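Local coordinates for protein probable UTP--glucose-1-phosphate uridylyltransferase YngB (PDB 7O2N) that catalyses the formation of UDP-glucose and diphosphate from UTP and glucose 1-phosphate, feeding glycolipid synthesis and wall teichoic acid glucosylation, at residues N251-G256 with S265-L270. Sequence-based numbering, arbitrary orientation.
Sequences NRYDIG and STEIGL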
ATOM      1  N   ASN A 251     -15.111 -15.802  -7.259  1.00 60.48           N
ATOM      2  CA  ASN A 251     -13.679 -15.996  -7.439  1.00 54.18           C
ATOM      3  C   ASN A 251     -12.909 -15.388  -6.284  1.00 55.18           C
ATOM      4  O   ASN A 251     -13.118 -14.220  -5.957  1.00 60.25           O
ATOM      5  CB  ASN A 251     -13.156 -15.329  -8.704  1.00 56.77           C
ATOM      6  CG  ASN A 251     -13.346 -16.223  -9.904  1.00 69.58           C
ATOM      7  OD1 ASN A 251     -12.990 -17.407  -9.855  1.00 80.38           O
ATOM      8  ND2 ASN A 251     -13.953 -15.683 -10.951  1.00 69.27           N
ATOM      9  N   ARG A 252     -11.988 -16.178  -5.716  1.00 53.48           N
ATOM     10  CA  ARG A 252     -11.410 -15.865  -4.419  1.00 58.88           C
ATOM     11  C   ARG A 252      -9.909 -15.551  -4.493  1.00 63.21           C
ATOM     12  O   ARG A 252      -9.104 -16.373  -4.925  1.00 76.10           O
ATOM     13  CB  ARG A 252     -11.677 -17.026  -3.466  1.00 63.88           C
ATOM     14  CG  ARG A 252     -10.779 -16.986  -2.246  1.00 63.74           C
ATOM     15  CD  ARG A 252     -11.160 -17.991  -1.199  1.00 73.34           C
ATOM     16  NE  ARG A 252     -10.114 -17.828  -0.200  1.00 96.80           N
ATOM     17  CZ  ARG A 252      -9.022 -18.580  -0.148  1.00 93.45           C
ATOM     18  NH1 ARG A 252      -8.883 -19.572  -1.024  1.00 73.66           N
ATOM     19  NH2 ARG A 252      -8.111 -18.349   0.790  1.00 77.95           N
ATOM     20  N   TYR A 253      -9.520 -14.369  -3.996  1.00 60.41           N
ATOM     21  CA  TYR A 253      -8.130 -13.944  -4.004  1.00 57.05           C
ATOM     22  C   TYR A 253      -7.616 -13.797  -2.580  1.00 63.97           C
ATOM     23  O   TYR A 253      -7.946 -12.816  -1.910  1.00 70.89           O
ATOM     24  CB  TYR A 253      -7.993 -12.623  -4.750  1.00 49.98           C
ATOM     25  CG  TYR A 253      -8.600 -12.702  -6.117  1.00 50.44           C
ATOM     26  CD1 TYR A 253      -8.038 -13.493  -7.111  1.00 53.56           C
ATOM     27  CD2 TYR A 253      -9.771 -12.035  -6.388  1.00 51.11           C
ATOM     28  CE1 TYR A 253      -8.618 -13.604  -8.362  1.00 61.06           C
ATOM     29  CE2 TYR A 253     -10.354 -12.118  -7.641  1.00 63.05           C
ATOM     30  CZ  TYR A 253      -9.787 -12.911  -8.624  1.00 65.16           C
ATOM     31  OH  TYR A 253     -10.384 -12.979  -9.850  1.00 72.79           O
ATOM     32  N   ASP A 254      -6.823 -14.791  -2.145  1.00 57.96           N
ATOM     33  CA  ASP A 254      -6.217 -14.768  -0.825  1.00 50.51           C
ATOM     34  C   ASP A 254      -5.198 -13.631  -0.791  1.00 54.78           C
ATOM     35  O   ASP A 254      -4.467 -13.421  -1.762  1.00 56.42           O
ATOM     36  CB  ASP A 254      -5.682 -16.146  -0.434  1.00 51.55           C
ATOM     37  CG  ASP A 254      -4.536 -16.127   0.569  1.00 63.06           C
ATOM     38  OD1 ASP A 254      -3.477 -15.499   0.271  1.00 80.34           O
ATOM     39  OD2 ASP A 254      -4.686 -16.748   1.636  1.00 73.33           O
ATOM     40  N   ILE A 255      -5.196 -12.875   0.320  1.00 52.54           N
ATOM     41  CA  ILE A 255      -4.274 -11.763   0.508  1.00 47.34           C
ATOM     42  C   ILE A 255      -3.506 -11.901   1.828  1.00 49.08           C
ATOM     43  O   ILE A 255      -3.192 -10.892   2.463  1.00 54.61           O
ATOM     44  CB  ILE A 255      -5.030 -10.422   0.409  1.00 43.88           C
ATOM     45  CG1 ILE A 255      -6.147 -10.303   1.452  1.00 43.29           C
ATOM     46  CG2 ILE A 255      -5.562 -10.231  -0.994  1.00 47.74           C
ATOM     47  CD1 ILE A 255      -7.006  -9.069   1.314  1.00 42.25           C
ATOM     48  N   GLY A 256      -3.188 -13.140   2.232  1.00 46.67           N
ATOM     49  CA  GLY A 256      -2.457 -13.406   3.461  1.00 46.80           C
ATOM     50  C   GLY A 256      -0.939 -13.239   3.322  1.00 47.35           C
ATOM     51  O   GLY A 256      -0.230 -13.174   4.312  1.00 55.97           O
ATOM     52  N   SER A 265      -4.209  -7.571  -6.580  1.00 39.23           N
ATOM     53  CA  SER A 265      -4.083  -6.280  -7.227  1.00 43.83           C
ATOM     54  C   SER A 265      -4.184  -6.425  -8.752  1.00 52.04           C
ATOM     55  O   SER A 265      -4.823  -5.613  -9.422  1.00 54.85           O
ATOM     56  CB  SER A 265      -2.783  -5.650  -6.862  1.00 43.44           C
ATOM     57  OG  SER A 265      -2.771  -5.255  -5.510  1.00 51.02           O
ATOM     58  N   THR A 266      -3.527  -7.458  -9.293  1.00 51.29           N
ATOM     59  CA  THR A 266      -3.488  -7.726 -10.718  1.00 47.34           C
ATOM     60  C   THR A 266      -4.868  -8.112 -11.241  1.00 49.47           C
ATOM     61  O   THR A 266      -5.350  -7.515 -12.204  1.00 46.59           O
ATOM     62  CB  THR A 266      -2.452  -8.808 -11.011  1.00 44.43           C
ATOM     63  OG1 THR A 266      -1.199  -8.279 -10.575  1.00 43.58           O
ATOM     64  CG2 THR A 266      -2.375  -9.169 -12.473  1.00 44.17           C
ATOM     65  N   GLU A 267      -5.496  -9.095 -10.585  1.00 49.81           N
ATOM     66  CA  GLU A 267      -6.764  -9.624 -11.064  1.00 60.01           C
ATOM     67  C   GLU A 267      -7.871  -8.568 -10.992  1.00 58.90           C
ATOM     68  O   GLU A 267      -8.635  -8.414 -11.948  1.00 58.89           O
ATOM     69  CB  GLU A 267      -7.164 -10.899 -10.318  1.00 61.13           C
ATOM     70  CG  GLU A 267      -6.084 -11.956 -10.297  1.00 64.16           C
ATOM     71  CD  GLU A 267      -5.926 -12.779 -11.565  1.00 63.33           C
ATOM     72  OE1 GLU A 267      -6.540 -12.418 -12.579  1.00 62.35           O
ATOM     73  OE2 GLU A 267      -5.194 -13.801 -11.528  1.00 57.59           O
ATOM     74  N   ILE A 268      -7.948  -7.850  -9.865  1.00 55.12           N
ATOM     75  CA  ILE A 268      -9.004  -6.868  -9.680  1.00 51.28           C
ATOM     76  C   ILE A 268      -8.700  -5.684 -10.609  1.00 56.57           C
ATOM     77  O   ILE A 268      -9.613  -5.035 -11.134  1.00 56.14           O
ATOM     78  CB  ILE A 268      -9.104  -6.424  -8.201  1.00 48.67           C
ATOM     79  CG1 ILE A 268      -9.130  -7.564  -7.175  1.00 45.89           C
ATOM     80  CG2 ILE A 268     -10.192  -5.380  -7.985  1.00 53.70           C
ATOM     81  CD1 ILE A 268     -10.417  -8.333  -7.059  1.00 46.10           C
ATOM     82  N   GLY A 269      -7.401  -5.425 -10.825  1.00 53.36           N
ATOM     83  CA  GLY A 269      -6.975  -4.343 -11.687  1.00 51.69           C
ATOM     84  C   GLY A 269      -7.507  -4.578 -13.091  1.00 57.01           C
ATOM     85  O   GLY A 269      -8.094  -3.684 -13.709  1.00 55.29           O
ATOM     86  N   LEU A 270      -7.350  -5.834 -13.529  1.00 61.06           N
ATOM     87  CA  LEU A 270      -7.736  -6.259 -14.866  1.00 59.89           C
ATOM     88  C   LEU A 270      -9.247  -6.184 -15.029  1.00 60.46           C
ATOM     89  O   LEU A 270      -9.738  -6.234 -16.152  1.00 68.00           O
ATOM     90  CB  LEU A 270      -7.228  -7.686 -15.113  1.00 52.97           C
ATOM     91  CG  LEU A 270      -5.740  -7.763 -15.436  1.00 45.77           C
ATOM     92  CD1 LEU A 270      -5.203  -9.167 -15.335  1.00 38.47           C
ATOM     93  CD2 LEU A 270      -5.475  -7.194 -16.812  1.00 52.75           C
TER
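Tyr253 of the strand lays its ring against Glu267 and Ile268, consecutive residues of the helix, and this single aromatic side chain carries the whole contact. The touching is apolar. Glu267 contributes its aliphatic stem: CB lies 4.0 Å from the centroid of the Tyr253 ring in an off-centre CH-pi contact, 30° from the ring normal, and Glu267 CG comes within 3.6 Å of Tyr253 CE1. Ile268 CD1 is 3.8 Å from Tyr253 CD2, so Glu267 meets the CD1/CE1 side of the ring and Ile268 the CD2/CE2 side. With CG anti to the carbonyl carbon (chi1 -52°) and the chain bent at chi2, Glu267 keeps CB and CG against the ring while its carboxylate reaches the second subunit, in a salt bridge with Arg289 and a hydrogen bond with Tyr282 of that chain. Were Tyr253 an alanine, the Glu267 stem and Ile268 CD1 would probably lose their shared cover, opening a gap between strand and helix. Beside the contact, Asp254 OD1 accepts from Gly256 N at 3.1 Å, from above the carboxylate plane, an Asx turn that leads the chain out of the strand. In this GT-A-type nucleotidyltransferase, strand 251-254 pairs antiparallel with strand 133-136, whose Val136 touches both Tyr253 and Ile268, while helix 258-269 packs between that two-stranded sheet and the second subunit of the homodimer.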